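Long-range contacts in GTPase HflX (Sulfolobus solfataricus, PDB 3KXI), which hydrolyses GTP specifically and associates with the 50S ribosomal subunit, where it may act in protein synthesis or ribosome biogenesis: residues A98-A103 with F248-S253; G186-G191 with F236-P241; G191-F196 with L230-G235; S198-T203 with Y219-N224; D259-V264 with S291-L296. All coordinates share one frame; numbering follows the deposited sequence.

Contact 1 (A98-A103 with F248-S253)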
# COMPACT_ATOMS: atom_id res chain seq x y z
N ALA A 98 2.89 -2.11 8.67
CA ALA A 98 2.30 -2.78 9.83
C ALA A 98 2.96 -2.38 11.16
O ALA A 98 4.15 -2.59 11.37
CB ALA A 98 2.33 -4.29 9.66
N GLY A 99 2.16 -1.80 12.05
CA GLY A 99 2.63 -1.44 13.37
C GLY A 99 2.17 -2.45 14.40
O GLY A 99 2.84 -2.67 15.41
N SER A 100 1.03 -3.07 14.15
CA SER A 100 0.45 -4.00 15.10
C SER A 100 1.07 -5.40 15.02
O SER A 100 1.28 -5.95 13.94
CB SER A 100 -1.07 -4.08 14.92
OG SER A 100 -1.43 -4.83 13.77
N LYS A 101 1.38 -5.96 16.18
CA LYS A 101 1.83 -7.34 16.29
C LYS A 101 0.91 -8.27 15.49
O LYS A 101 1.38 -9.16 14.79
CB LYS A 101 1.91 -7.75 17.76
CG LYS A 101 2.24 -9.21 18.01
CD LYS A 101 2.37 -9.46 19.51
CE LYS A 101 2.72 -10.91 19.85
NZ LYS A 101 1.56 -11.84 19.77
N GLU A 102 -0.40 -8.06 15.58
CA GLU A 102 -1.34 -8.91 14.84
C GLU A 102 -1.09 -8.85 13.33
O GLU A 102 -1.11 -9.87 12.64
CB GLU A 102 -2.79 -8.56 15.16
CG GLU A 102 -3.81 -9.49 14.50
CD GLU A 102 -5.22 -8.92 14.48
OE1 GLU A 102 -5.47 -7.93 15.20
OE2 GLU A 102 -6.07 -9.45 13.74
N ALA A 103 -0.87 -7.63 12.82
CA ALA A 103 -0.62 -7.44 11.40
C ALA A 103 0.72 -8.05 11.03
O ALA A 103 0.86 -8.69 9.99
CB ALA A 103 -0.65 -5.97 11.04
N PHE A 248 -3.09 -8.20 4.28
CA PHE A 248 -3.48 -6.88 3.80
C PHE A 248 -4.58 -6.24 4.66
O PHE A 248 -4.44 -5.10 5.10
CB PHE A 248 -3.93 -6.93 2.34
CG PHE A 248 -4.39 -5.60 1.83
CD1 PHE A 248 -3.48 -4.58 1.60
CD2 PHE A 248 -5.75 -5.36 1.62
CE1 PHE A 248 -3.90 -3.34 1.15
CE2 PHE A 248 -6.18 -4.12 1.16
CZ PHE A 248 -5.25 -3.10 0.92
N PHE A 249 -5.66 -6.98 4.88
CA PHE A 249 -6.80 -6.45 5.64
C PHE A 249 -6.37 -5.91 7.00
O PHE A 249 -6.71 -4.79 7.37
CB PHE A 249 -7.87 -7.54 5.80
CG PHE A 249 -9.15 -7.03 6.40
CD1 PHE A 249 -10.15 -6.50 5.59
CD2 PHE A 249 -9.36 -7.08 7.77
CE1 PHE A 249 -11.34 -6.03 6.14
CE2 PHE A 249 -10.54 -6.60 8.33
CZ PHE A 249 -11.53 -6.08 7.51
N VAL A 250 -5.61 -6.72 7.74
CA VAL A 250 -5.18 -6.35 9.09
C VAL A 250 -4.23 -5.15 9.07
O VAL A 250 -4.31 -4.27 9.92
CB VAL A 250 -4.52 -7.56 9.82
CG1 VAL A 250 -4.16 -7.20 11.26
CG2 VAL A 250 -5.45 -8.76 9.78
N THR A 251 -3.32 -5.12 8.09
CA THR A 251 -2.42 -3.99 7.92
C THR A 251 -3.21 -2.71 7.65
O THR A 251 -3.02 -1.70 8.32
CB THR A 251 -1.41 -4.23 6.77
OG1 THR A 251 -0.65 -5.41 7.04
CG2 THR A 251 -0.47 -3.04 6.62
N LEU A 252 -4.09 -2.76 6.67
CA LEU A 252 -4.93 -1.62 6.33
C LEU A 252 -5.80 -1.17 7.50
O LEU A 252 -5.96 0.03 7.73
CB LEU A 252 -5.81 -1.97 5.13
CG LEU A 252 -6.82 -0.92 4.66
CD1 LEU A 252 -6.13 0.38 4.25
CD2 LEU A 252 -7.62 -1.49 3.51
N SER A 253 -6.35 -2.13 8.23
CA SER A 253 -7.29 -1.83 9.32
C SER A 253 -6.67 -0.96 10.40
O SER A 253 -7.39 -0.38 11.21
CB SER A 253 -7.82 -3.12 9.95
OG SER A 253 -8.66 -3.84 9.06
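Val-250 directs its CG1 methyl at the first turn of helix 101-121, and most of the apolar contact runs through that branch. Val-250 CG1 lies anti to the backbone N (chi1 -176°), beside the carbonyl carbon, and comes within 3.6 Å of Ala-103 CA and 3.7 Å of Ala-103 CB. Glu-102 lays its extended chain across the valine at about a right angle, Glu-102 CG 4.0 Å and the carboxylate carbon CD 3.8 Å from Val-250 CG1. Thr-251 uses both branches: Thr-251 OG1 is 4.0 Å from Ala-103 CB, while CG2 is 4.0 Å from Ala-98 N.

No hydrogen bond passes between the two segments, and their polar groups are engaged elsewhere. Ser-100 is the N-cap of helix 101-121, its OG accepting from Ala-103 N at 3.0 Å and also bonding to Glu-254. Thr-251 OG1 is held by the carbonyl of Ala-247, one turn back in its own helix. The one charged group at the interface, the carboxylate of Glu-102, forms a salt bridge with Lys-167. Without this carboxylate and chain, as with an alanine here, Lys-167 would probably lose its ionic mate and Val-250 part of its cover.

The contact thus joins the middle region to the GTPase domain: helix 245-253 packs against the start of helix 101-121, with Thr-251 also touching Phe-94 and His-97 of helix 86-97 and Glu-102 resting on helix 143-168.

Contact 2 (G186-G191 with F236-P241); sequences GYTNSG and FIRGIP. With GDP (guanosine-5'-diphosphate), chain C.
Phe-236 and Tyr-187 meet as a T-shaped aromatic pair, the edge of the phenylalanine turned to the tyrosine face with centroids 5.2 Å apart and planes at 66°. The CB of Phe-236 sits over the centre of the same tyrosine ring, 3.4 Å from its centroid, in a CH-pi contact. With CG anti to its carbonyl carbon (chi1 -52°), Phe-236 places its ring beside Gly-186, whose N lies over one of the ring faces. The backbones are bridged here: Phe-236 N donates to Gly-186 O at 2.9 Å, and Thr-188 N returns a weak bond to Phe-236 O.

Arg-238 also packs on Tyr-187. Its guanidinium lies 16° from the plane of the tyrosine ring, with Tyr-187 CB over one face toward the rim, and Arg-238 NH1 makes a weak bond of 2.9 Å to Thr-188 O, which comes in at the guanidinium edge. Gly-186, Tyr-187 and Thr-188 are themselves part of the P-loop, whose type II turn from Tyr-187 to Ser-190 presents Asn-189 N to GDP O1B at 2.7 Å. Just beyond the turn, at the N-cap of helix 192-199, Gly-191 N bonds GDP O2B at 2.9 Å.

Both rings are packed against helix 271-287 through Ile-284, Arg-238 NH1 forms a salt bridge with Glu-15 of helix 13-22, and Ile-237 touches both Leu-19 of that helix and Phe-248 of helix 245-253.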
# COMPACT_ATOMS: atom_id res chain seq x y z
N GLY A 186 -5.95 5.75 0.01
CA GLY A 186 -6.22 5.81 -1.41
C GLY A 186 -5.51 4.72 -2.19
O GLY A 186 -4.57 4.08 -1.69
N TYR A 187 -5.96 4.49 -3.42
CA TYR A 187 -5.37 3.46 -4.26
C TYR A 187 -3.93 3.77 -4.61
O TYR A 187 -3.47 4.90 -4.49
CB TYR A 187 -6.19 3.24 -5.53
CG TYR A 187 -7.34 2.28 -5.32
CD1 TYR A 187 -8.63 2.75 -5.08
CD2 TYR A 187 -7.13 0.91 -5.36
CE1 TYR A 187 -9.68 1.87 -4.88
CE2 TYR A 187 -8.18 0.02 -5.16
CZ TYR A 187 -9.45 0.51 -4.93
OH TYR A 187 -10.48 -0.37 -4.73
N THR A 188 -3.20 2.74 -5.04
CA THR A 188 -1.81 2.91 -5.40
C THR A 188 -1.73 3.75 -6.66
O THR A 188 -2.57 3.63 -7.55
CB THR A 188 -1.10 1.56 -5.59
OG1 THR A 188 -1.98 0.65 -6.26
CG2 THR A 188 -0.75 0.97 -4.23
N ASN A 189 -0.73 4.63 -6.71
CA ASN A 189 -0.56 5.55 -7.81
C ASN A 189 -1.58 6.68 -7.80
O ASN A 189 -1.65 7.46 -8.74
CB ASN A 189 -0.58 4.80 -9.14
CG ASN A 189 -0.09 5.65 -10.29
OD1 ASN A 189 1.08 6.03 -10.34
ND2 ASN A 189 -0.99 5.96 -11.22
N SER A 190 -2.38 6.76 -6.73
CA SER A 190 -3.33 7.86 -6.57
C SER A 190 -2.61 9.12 -6.09
O SER A 190 -3.09 10.24 -6.31
CB SER A 190 -4.44 7.49 -5.59
OG SER A 190 -4.01 7.62 -4.24
N GLY A 191 -1.48 8.93 -5.42
CA GLY A 191 -0.67 10.04 -4.94
C GLY A 191 -0.51 10.10 -3.43
O GLY A 191 -0.09 11.13 -2.89
N PHE A 236 -5.04 1.28 -0.94
CA PHE A 236 -5.93 0.26 -1.46
C PHE A 236 -5.15 -0.40 -2.58
O PHE A 236 -4.45 0.28 -3.34
CB PHE A 236 -7.21 0.89 -1.99
CG PHE A 236 -7.88 1.81 -1.00
CD1 PHE A 236 -8.07 1.41 0.31
CD2 PHE A 236 -8.32 3.06 -1.39
CE1 PHE A 236 -8.69 2.25 1.23
CE2 PHE A 236 -8.94 3.91 -0.48
CZ PHE A 236 -9.12 3.50 0.83
N ILE A 237 -5.23 -1.72 -2.67
CA ILE A 237 -4.39 -2.46 -3.59
C ILE A 237 -5.25 -3.27 -4.53
O ILE A 237 -6.19 -3.93 -4.10
CB ILE A 237 -3.42 -3.40 -2.83
CG1 ILE A 237 -2.71 -2.64 -1.71
CG2 ILE A 237 -2.41 -4.01 -3.79
CD1 ILE A 237 -1.59 -1.74 -2.17
N ARG A 238 -4.92 -3.22 -5.82
CA ARG A 238 -5.69 -3.96 -6.82
C ARG A 238 -5.22 -5.40 -6.93
O ARG A 238 -4.03 -5.69 -6.79
CB ARG A 238 -5.60 -3.29 -8.19
CG ARG A 238 -6.45 -2.05 -8.33
CD ARG A 238 -5.59 -0.82 -8.50
NE ARG A 238 -6.38 0.39 -8.70
CZ ARG A 238 -5.87 1.61 -8.80
NH1 ARG A 238 -4.55 1.79 -8.72
NH2 ARG A 238 -6.67 2.64 -8.97
N GLY A 239 -6.17 -6.29 -7.19
CA GLY A 239 -5.87 -7.69 -7.44
C GLY A 239 -4.94 -8.29 -6.40
O GLY A 239 -3.87 -8.81 -6.73
N ILE A 240 -5.34 -8.18 -5.14
CA ILE A 240 -4.59 -8.77 -4.04
C ILE A 240 -4.78 -10.28 -4.05
O ILE A 240 -5.91 -10.76 -4.01
CB ILE A 240 -5.07 -8.20 -2.70
CG1 ILE A 240 -4.84 -6.69 -2.66
CG2 ILE A 240 -4.38 -8.91 -1.53
CD1 ILE A 240 -5.70 -5.95 -1.65
N PRO A 241 -3.67 -11.03 -4.12
CA PRO A 241 -3.74 -12.49 -4.13
C PRO A 241 -4.31 -13.04 -2.83
O PRO A 241 -3.94 -12.56 -1.76
CB PRO A 241 -2.27 -12.92 -4.29
CG PRO A 241 -1.59 -11.73 -4.87
CD PRO A 241 -2.29 -10.54 -4.28
PB GDP C . 0.61 6.30 -4.22
O1B GDP C . 0.94 4.89 -4.65
O2B GDP C . -0.88 6.43 -4.02
O3B GDP C . 1.29 6.66 -2.93
O3A GDP C . 1.07 7.31 -5.38
PA GDP C . 2.54 7.95 -5.47
O1A GDP C . 2.76 9.01 -4.41
O2A GDP C . 3.59 6.86 -5.38
O5' GDP C . 2.48 8.62 -6.93
C5' GDP C . 2.12 7.81 -8.06
C4' GDP C . 2.63 8.51 -9.30
O4' GDP C . 1.79 9.63 -9.61
C3' GDP C . 4.00 9.06 -8.94
O3' GDP C . 4.95 8.68 -9.93
C2' GDP C . 3.83 10.57 -8.88
O2' GDP C . 4.95 11.23 -9.45
C1' GDP C . 2.55 10.84 -9.67
N9 GDP C . 1.79 11.93 -9.02
C8 GDP C . 1.44 11.99 -7.72
N7 GDP C . 0.74 13.12 -7.45
C5 GDP C . 0.62 13.80 -8.61
C6 GDP C . -0.02 15.08 -9.03
O6 GDP C . -0.62 15.80 -8.21
N1 GDP C . 0.09 15.41 -10.32
C2 GDP C . 0.74 14.65 -11.22
N2 GDP C . 0.80 15.06 -12.51
N3 GDP C . 1.34 13.48 -10.90
C4 GDP C . 1.31 13.01 -9.64

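Contact 3 (G191-F196 with L230-G235). With GDP (guanosine-5'-diphosphate), chain C.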
# COMPACT_ATOMS: atom_id res chain seq x y z
N GLY A 191 -1.48 8.93 -5.42
CA GLY A 191 -0.67 10.04 -4.94
C GLY A 191 -0.51 10.10 -3.43
O GLY A 191 -0.09 11.13 -2.89
N LYS A 192 -0.85 9.01 -2.73
CA LYS A 192 -0.76 8.98 -1.27
C LYS A 192 0.59 9.49 -0.80
O LYS A 192 0.67 10.43 -0.00
CB LYS A 192 -0.92 7.56 -0.73
CG LYS A 192 -2.33 7.04 -0.67
CD LYS A 192 -2.34 5.64 -0.07
CE LYS A 192 -1.26 4.75 -0.71
NZ LYS A 192 -1.46 4.46 -2.17
N THR A 193 1.65 8.85 -1.28
CA THR A 193 3.00 9.20 -0.88
C THR A 193 3.33 10.63 -1.28
O THR A 193 3.75 11.42 -0.44
CB THR A 193 4.04 8.23 -1.48
OG1 THR A 193 3.80 6.90 -1.00
CG2 THR A 193 5.44 8.66 -1.10
N SER A 194 3.14 10.96 -2.55
CA SER A 194 3.43 12.31 -3.03
C SER A 194 2.83 13.35 -2.08
O SER A 194 3.48 14.33 -1.72
CB SER A 194 2.89 12.53 -4.45
OG SER A 194 3.46 11.62 -5.37
N LEU A 195 1.59 13.12 -1.66
CA LEU A 195 0.91 14.06 -0.79
C LEU A 195 1.55 14.12 0.59
O LEU A 195 1.86 15.20 1.09
CB LEU A 195 -0.57 13.72 -0.68
CG LEU A 195 -1.34 14.74 0.16
CD1 LEU A 195 -1.11 16.14 -0.39
CD2 LEU A 195 -2.83 14.40 0.21
N PHE A 196 1.73 12.96 1.22
CA PHE A 196 2.41 12.89 2.50
C PHE A 196 3.73 13.66 2.42
O PHE A 196 4.06 14.44 3.31
CB PHE A 196 2.65 11.43 2.91
CG PHE A 196 3.41 11.28 4.20
CD1 PHE A 196 2.78 11.48 5.42
CD2 PHE A 196 4.75 10.93 4.20
CE1 PHE A 196 3.47 11.35 6.61
CE2 PHE A 196 5.45 10.78 5.38
CZ PHE A 196 4.81 11.00 6.59
N LEU A 230 0.97 12.96 10.75
CA LEU A 230 0.58 12.42 9.45
C LEU A 230 1.07 11.00 9.27
O LEU A 230 2.15 10.63 9.73
CB LEU A 230 1.10 13.30 8.31
CG LEU A 230 0.22 14.49 7.93
CD1 LEU A 230 0.73 15.13 6.65
CD2 LEU A 230 -1.22 14.05 7.77
N VAL A 231 0.26 10.20 8.58
CA VAL A 231 0.61 8.82 8.32
C VAL A 231 0.45 8.51 6.84
O VAL A 231 -0.65 8.61 6.30
CB VAL A 231 -0.31 7.86 9.11
CG1 VAL A 231 0.18 6.43 8.98
CG2 VAL A 231 -0.39 8.28 10.58
N ASP A 232 1.54 8.15 6.17
CA ASP A 232 1.40 7.54 4.87
C ASP A 232 0.98 6.10 5.10
O ASP A 232 1.75 5.27 5.58
CB ASP A 232 2.68 7.59 4.05
CG ASP A 232 2.48 7.09 2.63
OD1 ASP A 232 1.35 7.21 2.11
OD2 ASP A 232 3.44 6.56 2.03
N THR A 233 -0.27 5.81 4.78
CA THR A 233 -0.87 4.52 5.06
C THR A 233 -0.57 3.58 3.91
O THR A 233 -0.11 4.02 2.85
CB THR A 233 -2.39 4.71 5.29
OG1 THR A 233 -2.67 4.68 6.70
CG2 THR A 233 -3.22 3.66 4.58
N VAL A 234 -0.77 2.28 4.12
CA VAL A 234 -0.77 1.33 3.02
C VAL A 234 -2.01 1.61 2.16
O VAL A 234 -3.10 1.86 2.67
CB VAL A 234 -0.79 -0.13 3.52
CG1 VAL A 234 -2.07 -0.42 4.30
CG2 VAL A 234 -0.65 -1.10 2.36
N GLY A 235 -1.85 1.59 0.85
CA GLY A 235 -2.95 1.99 0.01
C GLY A 235 -4.08 0.98 -0.07
O GLY A 235 -4.09 -0.04 0.64
PB GDP C . 0.61 6.30 -4.22
O1B GDP C . 0.94 4.89 -4.65
O2B GDP C . -0.88 6.43 -4.02
O3B GDP C . 1.29 6.66 -2.93
O3A GDP C . 1.07 7.31 -5.38
PA GDP C . 2.54 7.95 -5.47
O1A GDP C . 2.76 9.01 -4.41
O2A GDP C . 3.59 6.86 -5.38
O5' GDP C . 2.48 8.62 -6.93
C5' GDP C . 2.12 7.81 -8.06
C4' GDP C . 2.63 8.51 -9.30
O4' GDP C . 1.79 9.63 -9.61
C3' GDP C . 4.00 9.06 -8.94
O3' GDP C . 4.95 8.68 -9.93
C2' GDP C . 3.83 10.57 -8.88
O2' GDP C . 4.95 11.23 -9.45
C1' GDP C . 2.55 10.84 -9.67
N9 GDP C . 1.79 11.93 -9.02
C8 GDP C . 1.44 11.99 -7.72
N7 GDP C . 0.74 13.12 -7.45
C5 GDP C . 0.62 13.80 -8.61
C6 GDP C . -0.02 15.08 -9.03
O6 GDP C . -0.62 15.80 -8.21
N1 GDP C . 0.09 15.41 -10.32
C2 GDP C . 0.74 14.65 -11.22
N2 GDP C . 0.80 15.06 -12.51
N3 GDP C . 1.34 13.48 -10.90
C4 GDP C . 1.31 13.01 -9.64
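The Phe-196 ring has Asp-232 over one face, with Asp-232 CB 4.0 Å from the ring centroid and the backbone N on the same residue also over the ring. At the ring's edge, near its plane, Leu-230 O lies 3.5 Å from Phe-196 CE1. The carboxylate of Asp-232 is turned only 19° from the ring plane. A serine in place of Phe-196 would probably open a gap against the strand and leave the aspartate less firmly seated.

Lys-192 curls the far end of its chain past Gly-235, Lys-192 CE 3.3 Å from Gly-235 CA, and brings NZ to 2.8 Å from GDP O2B. The same amine also bonds to Gly-186 O of the P-loop.

Thr-193 N bonds GDP O3B at 2.8 Å, and Thr-193 OG1 is 3.1 Å from Asp-232 OD2, though GDP O3B competes for the same proton. With a magnesium ion about 3 Å from this side chain, the P-loop helix and Asp-232 probably help shape the metal and phosphate site together.

Contact 4 (S198-T203 with Y219-N224)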
# COMPACT_ATOMS: atom_id res chain seq x y z
N SER A 198 4.79 16.15 0.19
CA SER A 198 4.69 17.60 0.04
C SER A 198 4.13 18.25 1.31
O SER A 198 4.45 19.40 1.62
CB SER A 198 3.87 17.97 -1.20
OG SER A 198 2.59 17.36 -1.18
N LEU A 199 3.31 17.50 2.04
CA LEU A 199 2.76 17.98 3.31
C LEU A 199 3.78 18.00 4.44
O LEU A 199 3.71 18.84 5.33
CB LEU A 199 1.59 17.10 3.74
CG LEU A 199 0.25 17.36 3.06
CD1 LEU A 199 -0.78 16.37 3.58
CD2 LEU A 199 -0.18 18.80 3.31
N THR A 200 4.73 17.07 4.40
CA THR A 200 5.73 16.99 5.45
C THR A 200 7.07 17.49 4.93
O THR A 200 8.10 17.28 5.57
CB THR A 200 5.90 15.55 5.96
OG1 THR A 200 6.39 14.71 4.90
CG2 THR A 200 4.58 15.00 6.46
N GLY A 201 7.04 18.15 3.78
CA GLY A 201 8.26 18.62 3.13
C GLY A 201 9.44 17.68 3.32
O GLY A 201 10.42 18.04 3.97
N LEU A 202 9.35 16.47 2.77
CA LEU A 202 10.44 15.49 2.87
C LEU A 202 11.15 15.25 1.53
O LEU A 202 12.01 16.03 1.13
CB LEU A 202 9.95 14.17 3.47
CG LEU A 202 9.33 14.24 4.87
CD1 LEU A 202 8.83 12.87 5.34
CD2 LEU A 202 10.31 14.83 5.88
N THR A 203 10.79 14.16 0.86
CA THR A 203 11.30 13.84 -0.47
C THR A 203 10.54 12.66 -1.06
O THR A 203 11.13 11.61 -1.33
CB THR A 203 12.80 13.47 -0.45
OG1 THR A 203 13.19 13.11 0.88
CG2 THR A 203 13.65 14.62 -0.96
N TYR A 219 4.79 11.04 10.41
CA TYR A 219 5.50 12.30 10.62
C TYR A 219 4.59 13.40 11.14
O TYR A 219 3.53 13.67 10.57
CB TYR A 219 6.17 12.74 9.31
CG TYR A 219 7.36 13.63 9.52
CD1 TYR A 219 8.61 13.09 9.81
CD2 TYR A 219 7.25 15.01 9.42
CE1 TYR A 219 9.71 13.89 10.00
CE2 TYR A 219 8.35 15.83 9.61
CZ TYR A 219 9.58 15.26 9.90
OH TYR A 219 10.68 16.07 10.10
N ALA A 220 5.00 14.04 12.23
CA ALA A 220 4.21 15.13 12.81
C ALA A 220 4.65 16.50 12.28
O ALA A 220 5.82 16.87 12.36
CB ALA A 220 4.27 15.07 14.32
N ILE A 221 3.69 17.26 11.76
CA ILE A 221 3.96 18.56 11.16
C ILE A 221 3.17 19.69 11.82
O ILE A 221 2.00 19.52 12.19
CB ILE A 221 3.62 18.57 9.66
CG1 ILE A 221 2.12 18.37 9.45
CG2 ILE A 221 4.40 17.48 8.94
CD1 ILE A 221 1.56 19.13 8.28
N PRO A 222 3.80 20.86 11.99
CA PRO A 222 3.14 22.00 12.63
C PRO A 222 2.38 22.87 11.63
O PRO A 222 3.00 23.52 10.78
CB PRO A 222 4.31 22.79 13.23
CG PRO A 222 5.56 21.95 12.99
CD PRO A 222 5.23 21.10 11.80
N ILE A 223 1.05 22.88 11.72
CA ILE A 223 0.23 23.82 10.96
C ILE A 223 -0.33 24.86 11.92
O ILE A 223 -1.13 24.54 12.80
CB ILE A 223 -0.96 23.13 10.25
CG1 ILE A 223 -0.48 22.19 9.15
CG2 ILE A 223 -1.91 24.17 9.67
CD1 ILE A 223 -1.60 21.64 8.30
N ASN A 224 0.10 26.11 11.74
CA ASN A 224 -0.18 27.19 12.69
C ASN A 224 0.36 26.90 14.08
O ASN A 224 1.53 26.57 14.26
CB ASN A 224 -1.68 27.48 12.77
CG ASN A 224 -2.20 28.23 11.57
OD1 ASN A 224 -1.45 28.60 10.67
ND2 ASN A 224 -3.51 28.47 11.55
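Thr-200 meets strand 218-223 through its CB and its methyl. Thr-200 CB lies 3.8 Å from Tyr-219 CD2, approaching the ring obliquely, and 3.9 Å from Ile-221 CG2. From there the side chain divides. The CG2 branch, anti to the carbonyl carbon, continues to the strand, where Thr-200 CG2 is 3.5 Å from Ile-221 CG2 and 4.0 Å from Tyr-219 CB; the threonine and isoleucine side chains cross at about a right angle. The OG1 branch, held between the backbone N and the carbonyl carbon (chi1 64°), turns back instead toward the preceding helix 192-199 and bonds to the carbonyl of Phe-196.

On the same side of the sheet, Ile-221 CD1 lies 3.7 Å from Leu-199 O at the end of helix 192-199. Leu-202 places CD2 over one face of the Tyr-219 ring, offset toward the rim, in a CH-pi contact with Leu-202 CD2 4.3 Å from the ring centroid. Ile-221 CG2 sits at the edge of that ring, in its plane.

No hydrogen bond spans the two segments. The chain leaving the P-loop helix is therefore held to the edge strand of the sheet by methyl and aromatic contacts, while the buried hydroxyl of Thr-200 finds its acceptor one helical turn back instead of across the interface.

Contact 5 (D259-V264 with S291-L296); sequences DALILV and SGKPIL
Leu-261 and Ile-295 sit side by side on one face of a parallel pair of strands, and Ile-262 and Leu-296 do the same on the other. The contacts within each pair are loose: Leu-261 CB is 4.4 Å from Ile-295 CG1, and Ile-262 CG1 is 4.3 Å from Leu-296 CB. On the face of Leu-261, Ile-295 also touches the next leucine, Ile-295 CG2 4.1 Å from Leu-263 CB. Lys-293 passes obliquely over Leu-261, Lys-293 CD 3.9 Å from Leu-261 CG; bends at chi3 and chi4 then carry its NZ to the carbonyls of Ser-258 and Lys-256.

The register is set by three backbone bonds: Leu-296 N donates to Leu-261 O at 3.0 Å, Leu-261 N to Pro-294 O, and Leu-263 N to Leu-296 O.

The two strands begin and end a beta-alpha-beta crossover through helix 271-287, which covers the face of Leu-261 and Leu-263, while helix 341-355 packs on the face of Ile-262 and Leu-296.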
# COMPACT_ATOMS: atom_id res chain seq x y z
N ASP A 259 -7.55 9.61 13.68
CA ASP A 259 -8.58 10.57 14.08
C ASP A 259 -9.34 11.07 12.86
O ASP A 259 -10.57 11.23 12.90
CB ASP A 259 -7.95 11.73 14.85
CG ASP A 259 -7.18 11.25 16.07
OD1 ASP A 259 -7.82 10.71 16.99
OD2 ASP A 259 -5.94 11.42 16.11
N ALA A 260 -8.61 11.30 11.78
CA ALA A 260 -9.22 11.63 10.49
C ALA A 260 -8.49 10.90 9.37
O ALA A 260 -7.41 10.35 9.58
CB ALA A 260 -9.19 13.13 10.25
N LEU A 261 -9.08 10.91 8.18
CA LEU A 261 -8.46 10.32 7.01
C LEU A 261 -8.58 11.24 5.81
O LEU A 261 -9.65 11.77 5.52
CB LEU A 261 -9.09 8.97 6.67
CG LEU A 261 -8.91 7.81 7.66
CD1 LEU A 261 -9.61 6.58 7.11
CD2 LEU A 261 -7.44 7.54 7.94
N ILE A 262 -7.47 11.42 5.10
CA ILE A 262 -7.48 12.10 3.81
C ILE A 262 -7.51 11.05 2.71
O ILE A 262 -6.55 10.30 2.54
CB ILE A 262 -6.23 12.97 3.61
CG1 ILE A 262 -6.22 14.12 4.62
CG2 ILE A 262 -6.21 13.53 2.20
CD1 ILE A 262 -4.85 14.76 4.80
N LEU A 263 -8.62 11.00 1.98
CA LEU A 263 -8.76 10.07 0.86
C LEU A 263 -8.25 10.72 -0.43
O LEU A 263 -8.79 11.72 -0.88
CB LEU A 263 -10.21 9.65 0.69
CG LEU A 263 -10.59 8.85 -0.57
CD1 LEU A 263 -9.79 7.57 -0.68
CD2 LEU A 263 -12.08 8.54 -0.59
N VAL A 264 -7.20 10.14 -1.02
CA VAL A 264 -6.65 10.66 -2.26
C VAL A 264 -7.28 9.96 -3.45
O VAL A 264 -7.50 8.74 -3.42
CB VAL A 264 -5.12 10.48 -2.31
CG1 VAL A 264 -4.56 11.10 -3.59
CG2 VAL A 264 -4.45 11.07 -1.06
N SER A 291 -15.83 4.37 10.64
CA SER A 291 -17.16 4.91 10.85
C SER A 291 -17.08 6.21 11.64
O SER A 291 -16.23 6.35 12.52
CB SER A 291 -18.03 3.89 11.59
OG SER A 291 -19.18 4.49 12.16
N GLY A 292 -17.96 7.15 11.32
CA GLY A 292 -18.05 8.41 12.04
C GLY A 292 -16.73 9.15 12.14
O GLY A 292 -16.51 9.95 13.05
N LYS A 293 -15.84 8.87 11.19
CA LYS A 293 -14.54 9.52 11.15
C LYS A 293 -14.55 10.57 10.03
O LYS A 293 -14.94 10.27 8.90
CB LYS A 293 -13.43 8.49 10.93
CG LYS A 293 -12.05 8.94 11.40
CD LYS A 293 -10.97 7.95 10.98
CE LYS A 293 -11.23 6.55 11.53
NZ LYS A 293 -11.13 6.49 13.01
N PRO A 294 -14.12 11.81 10.36
CA PRO A 294 -14.12 12.86 9.34
C PRO A 294 -13.20 12.46 8.20
O PRO A 294 -12.08 12.00 8.43
CB PRO A 294 -13.53 14.07 10.08
CG PRO A 294 -13.66 13.75 11.53
CD PRO A 294 -13.55 12.26 11.63
N ILE A 295 -13.69 12.61 6.97
CA ILE A 295 -12.89 12.29 5.80
C ILE A 295 -12.79 13.47 4.85
O ILE A 295 -13.79 13.91 4.29
CB ILE A 295 -13.41 11.06 5.05
CG1 ILE A 295 -13.34 9.83 5.96
CG2 ILE A 295 -12.61 10.83 3.77
CD1 ILE A 295 -13.82 8.56 5.31
N LEU A 296 -11.57 13.98 4.70
CA LEU A 296 -11.27 15.00 3.70
C LEU A 296 -10.88 14.37 2.37
O LEU A 296 -9.77 13.85 2.22
CB LEU A 296 -10.14 15.90 4.22
CG LEU A 296 -9.52 16.96 3.31
CD1 LEU A 296 -10.57 17.82 2.63
CD2 LEU A 296 -8.57 17.82 4.12

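From the N terminus, contact 1 opens first and closes the longest loop, tying the start of helix 101-121 to helix 245-253 and so the middle region to the GTPase domain. Within that span, contact 2 joins the P-loop to the chain that follows strand 226-232. Contact 3 lies inside contact 2, shares Gly-191 with it, and sets helix 192-199 on strand 226-232. Contact 4 is innermost, linking the end of the same helix to the edge strand 218-223. None of these cross. Contact 5 follows in series and joins strands 260-266 and 295-300 of the same sheet; its Leu-263 and Val-264 touch residues of contact 2.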